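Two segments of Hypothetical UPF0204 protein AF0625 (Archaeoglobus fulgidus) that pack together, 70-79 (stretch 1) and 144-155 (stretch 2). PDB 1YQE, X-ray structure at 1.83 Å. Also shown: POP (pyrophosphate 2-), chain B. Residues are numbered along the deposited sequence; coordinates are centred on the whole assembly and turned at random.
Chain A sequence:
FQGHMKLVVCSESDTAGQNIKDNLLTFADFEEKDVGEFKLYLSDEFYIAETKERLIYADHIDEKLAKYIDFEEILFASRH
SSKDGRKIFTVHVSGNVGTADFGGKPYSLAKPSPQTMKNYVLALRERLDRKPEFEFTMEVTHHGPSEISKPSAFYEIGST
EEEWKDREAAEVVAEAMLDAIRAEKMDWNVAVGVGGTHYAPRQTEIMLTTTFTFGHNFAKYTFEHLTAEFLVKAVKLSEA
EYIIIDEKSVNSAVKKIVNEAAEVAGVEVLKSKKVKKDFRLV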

# COMPACT_ATOMS: atom_id res chain seq x y z
N ASP A 70 6.69 2.53 19.81
CA ASP A 70 5.40 1.87 19.60
C ASP A 70 4.69 2.56 18.45
O ASP A 70 4.62 3.79 18.40
CB ASP A 70 4.53 2.00 20.85
CG ASP A 70 4.93 1.04 21.94
OD1 ASP A 70 6.00 0.41 21.85
OD2 ASP A 70 4.15 0.93 22.91
N PHE A 71 4.16 1.76 17.53
CA PHE A 71 3.44 2.30 16.38
C PHE A 71 2.42 1.27 15.91
O PHE A 71 2.68 0.07 15.96
CB PHE A 71 4.42 2.69 15.27
CG PHE A 71 5.40 1.60 14.91
CD1 PHE A 71 5.09 0.67 13.92
CD2 PHE A 71 6.62 1.51 15.57
CE1 PHE A 71 5.99 -0.34 13.59
CE2 PHE A 71 7.53 0.51 15.24
CZ PHE A 71 7.21 -0.42 14.25
N GLU A 72 1.26 1.74 15.47
CA GLU A 72 0.18 0.86 15.02
C GLU A 72 0.26 0.46 13.56
O GLU A 72 -0.39 -0.50 13.14
CB GLU A 72 -1.18 1.51 15.30
CG GLU A 72 -1.30 2.93 14.78
CD GLU A 72 -2.65 3.55 15.07
OE1 GLU A 72 -3.34 3.08 16.00
OE2 GLU A 72 -3.02 4.51 14.37
N GLU A 73 1.04 1.19 12.77
CA GLU A 73 1.18 0.86 11.36
C GLU A 73 2.37 1.57 10.74
O GLU A 73 2.92 2.51 11.31
CB GLU A 73 -0.09 1.24 10.59
CG GLU A 73 -0.21 2.73 10.26
CD GLU A 73 -1.38 3.03 9.34
OE1 GLU A 73 -2.48 3.33 9.84
OE2 GLU A 73 -1.20 2.94 8.11
N ILE A 74 2.74 1.12 9.55
CA ILE A 74 3.85 1.69 8.81
C ILE A 74 3.43 2.18 7.43
O ILE A 74 2.69 1.50 6.72
CB ILE A 74 4.98 0.66 8.60
CG1 ILE A 74 5.57 0.22 9.94
CG2 ILE A 74 6.08 1.26 7.72
CD1 ILE A 74 6.60 -0.90 9.82
N LEU A 75 3.89 3.37 7.08
CA LEU A 75 3.66 3.92 5.76
C LEU A 75 5.06 4.00 5.14
O LEU A 75 5.85 4.87 5.50
CB LEU A 75 3.04 5.32 5.82
CG LEU A 75 1.58 5.43 6.28
CD1 LEU A 75 1.51 5.55 7.80
CD2 LEU A 75 0.94 6.64 5.64
N PHE A 76 5.37 3.05 4.26
CA PHE A 76 6.68 3.05 3.60
C PHE A 76 6.66 4.10 2.51
O PHE A 76 5.77 4.11 1.67
CB PHE A 76 6.97 1.69 2.95
CG PHE A 76 7.19 0.58 3.93
CD1 PHE A 76 6.20 -0.38 4.15
CD2 PHE A 76 8.39 0.47 4.62
CE1 PHE A 76 6.41 -1.43 5.04
CE2 PHE A 76 8.61 -0.58 5.52
CZ PHE A 76 7.62 -1.53 5.72
N ALA A 77 7.65 4.99 2.54
CA ALA A 77 7.77 6.06 1.55
C ALA A 77 8.93 5.66 0.66
O ALA A 77 10.06 5.52 1.13
CB ALA A 77 8.05 7.39 2.24
N SER A 78 8.67 5.46 -0.62
CA SER A 78 9.71 5.03 -1.53
C SER A 78 9.48 5.45 -2.97
O SER A 78 8.42 5.94 -3.33
CB SER A 78 9.84 3.50 -1.46
OG SER A 78 10.51 2.99 -2.60
N ARG A 79 10.50 5.25 -3.79
CA ARG A 79 10.39 5.56 -5.20
C ARG A 79 9.78 4.34 -5.87
O ARG A 79 9.74 3.25 -5.29
CB ARG A 79 11.77 5.83 -5.78
CG ARG A 79 12.73 4.66 -5.63
CD ARG A 79 14.09 4.98 -6.24
NE ARG A 79 15.10 3.99 -5.87
CZ ARG A 79 15.09 2.72 -6.26
NH1 ARG A 79 14.12 2.27 -7.05
NH2 ARG A 79 16.05 1.90 -5.86
P1 POP B . 12.69 -0.75 -6.38
O1 POP B . 13.34 -0.41 -7.72
O2 POP B . 13.42 0.03 -5.28
O3 POP B . 12.81 -2.23 -6.06
O POP B . 11.11 -0.24 -6.33
P2 POP B . 9.86 -1.00 -7.11
O4 POP B . 10.30 -2.15 -7.97
O5 POP B . 9.12 -0.00 -7.94
O6 POP B . 8.90 -1.45 -5.90
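Stretch 2 (144-155) GPSEISKPSAFY

The most unusual feature of this contact is the way Lys 150 engages Phe 71 twice: the ammonium of Lys 150 lies over one face of the Phe 71 ring, with NZ 4.1 Å from the ring centroid and 22° off its normal, while the same NZ donates a hydrogen bond of 2.9 Å to Phe 71 O. A water accepts a further hydrogen bond from Lys 150 NZ at 2.7 Å and another from Phe 71 N at 3.2 Å, so that the backbone of Phe 71 is tied to the lysine twice, once directly and once through solvent.

The general principle is that segments distant in sequence can be joined edge to edge by backbone hydrogen bonds, with side chains then packing in alternation on the two faces. Stretch 2 begins as an irregular segment, with a cis peptide bond before Pro 145, and becomes extended as it approaches its partner. Its strand runs on past Tyr 155, where the stretch ends, and points in nearly the same direction as that of stretch 1. The two axes cross at -23° and approach to 4.7 Å.

Parallel strands cannot pair residue to residue through mutual bonds; each participating residue instead reaches two residues on its neighbour. Accordingly, Ile 74 N donates to Pro 151 O at 2.9 Å, whereas Ile 74 O receives Ala 153 N in a weak bond of 3.4 Å, bent to 137° at the hydrogen. Two residues on, the pattern tightens: Phe 76 N donates to Ala 153 O at 2.9 Å, and Tyr 155 N donates to Phe 76 O at 2.8 Å, nearly straight at 173°. Ser 78 N extends the ladder with a bond of 3.2 Å to Tyr 155 O. In this register Phe 76 lies beside Phe 154, their CA atoms 4.7 Å apart, and Ala 77 beside Tyr 155, with CA atoms 5.2 Å apart.

The face bearing Ile 74, Phe 76, Ser 152 and Phe 154 is dominated by the two phenylalanines. Their rings form an offset stack with centroids 4.5 Å apart and planes inclined by 21°, and the slippage leaves Phe 76 CB almost squarely above the Phe 154 ring, 3.6 Å from its centroid. Phe 76, the residue most covered by the other stretch, also reaches back along stretch 2: its CE1 is 3.7 Å from Ser 152 CB, and its CZ lies 4.4 Å from Ile 148 CD1.

On the other face, Tyr 155 leans back toward Leu 75. Leu 75 CD2 sits over the tyrosine ring, 4.1 Å from the centroid, and Leu 75 CB approaches Tyr 155 CE1 to 3.6 Å. A second water accepts from Tyr 155 OH at 2.8 Å and donates to Glu 73 OE2 at 2.7 Å and Ile 74 O at 2.8 Å.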

# COMPACT_ATOMS: atom_id res chain seq x y z
N GLY A 144 8.91 -7.69 -2.13
CA GLY A 144 9.06 -7.71 -0.68
C GLY A 144 8.87 -6.30 -0.14
O GLY A 144 8.67 -5.37 -0.92
N PRO A 145 8.89 -6.12 1.18
CA PRO A 145 9.09 -7.17 2.17
C PRO A 145 7.77 -7.92 2.45
O PRO A 145 6.70 -7.31 2.50
CB PRO A 145 9.61 -6.40 3.38
CG PRO A 145 8.79 -5.11 3.29
CD PRO A 145 8.84 -4.78 1.82
N SER A 146 7.85 -9.23 2.61
CA SER A 146 6.65 -10.01 2.88
C SER A 146 6.46 -10.26 4.37
O SER A 146 5.33 -10.45 4.83
CB SER A 146 6.72 -11.35 2.16
OG SER A 146 7.83 -12.10 2.61
N GLU A 147 7.55 -10.24 5.12
CA GLU A 147 7.48 -10.51 6.55
C GLU A 147 7.26 -9.26 7.40
O GLU A 147 8.14 -8.84 8.15
CB GLU A 147 8.75 -11.23 6.99
CG GLU A 147 9.14 -12.39 6.07
CD GLU A 147 8.00 -13.37 5.82
OE1 GLU A 147 7.54 -14.01 6.78
OE2 GLU A 147 7.57 -13.49 4.66
N ILE A 148 6.07 -8.68 7.28
CA ILE A 148 5.69 -7.50 8.05
C ILE A 148 4.35 -7.83 8.70
O ILE A 148 3.38 -8.13 8.00
CB ILE A 148 5.52 -6.26 7.14
CG1 ILE A 148 6.83 -5.97 6.39
CG2 ILE A 148 5.11 -5.05 7.99
CD1 ILE A 148 8.02 -5.60 7.29
N SER A 149 4.30 -7.77 10.03
CA SER A 149 3.08 -8.08 10.77
C SER A 149 2.25 -6.85 11.08
O SER A 149 1.03 -6.94 11.26
CB SER A 149 3.43 -8.79 12.09
OG SER A 149 3.95 -10.07 11.84
N LYS A 150 2.91 -5.71 11.20
CA LYS A 150 2.19 -4.47 11.47
C LYS A 150 1.49 -4.06 10.18
O LYS A 150 2.01 -4.31 9.09
CB LYS A 150 3.16 -3.37 11.89
CG LYS A 150 3.58 -3.41 13.36
CD LYS A 150 2.46 -2.92 14.26
CE LYS A 150 2.81 -3.13 15.74
NZ LYS A 150 4.09 -2.47 16.10
N PRO A 151 0.30 -3.44 10.27
CA PRO A 151 -0.38 -3.03 9.04
C PRO A 151 0.56 -2.10 8.25
O PRO A 151 1.25 -1.27 8.84
CB PRO A 151 -1.61 -2.30 9.56
CG PRO A 151 -1.93 -3.07 10.83
CD PRO A 151 -0.55 -3.24 11.45
N SER A 152 0.59 -2.24 6.93
CA SER A 152 1.48 -1.38 6.16
C SER A 152 1.09 -1.26 4.69
O SER A 152 0.20 -1.95 4.21
CB SER A 152 2.92 -1.88 6.26
OG SER A 152 3.10 -3.10 5.56
N ALA A 153 1.79 -0.37 4.00
CA ALA A 153 1.59 -0.14 2.58
C ALA A 153 2.72 0.74 2.07
O ALA A 153 3.40 1.40 2.86
CB ALA A 153 0.23 0.53 2.33
N PHE A 154 2.93 0.72 0.76
CA PHE A 154 3.97 1.52 0.13
C PHE A 154 3.33 2.69 -0.62
O PHE A 154 2.40 2.50 -1.41
CB PHE A 154 4.79 0.69 -0.86
CG PHE A 154 5.87 -0.13 -0.21
CD1 PHE A 154 5.55 -1.20 0.62
CD2 PHE A 154 7.21 0.18 -0.42
CE1 PHE A 154 6.56 -1.96 1.22
CE2 PHE A 154 8.22 -0.57 0.17
CZ PHE A 154 7.89 -1.64 0.99
N TYR A 155 3.83 3.89 -0.35
CA TYR A 155 3.36 5.11 -0.98
C TYR A 155 4.55 5.60 -1.79
O TYR A 155 5.56 5.99 -1.23
CB TYR A 155 2.96 6.12 0.10
CG TYR A 155 1.95 5.53 1.07
CD1 TYR A 155 2.34 4.64 2.07
CD2 TYR A 155 0.60 5.81 0.93
CE1 TYR A 155 1.39 4.04 2.91
CE2 TYR A 155 -0.35 5.23 1.75
CZ TYR A 155 0.05 4.34 2.74
OH TYR A 155 -0.91 3.77 3.53
O HOH W 1 4.87 -1.23 18.39
O HOH W 2 0.20 2.47 5.80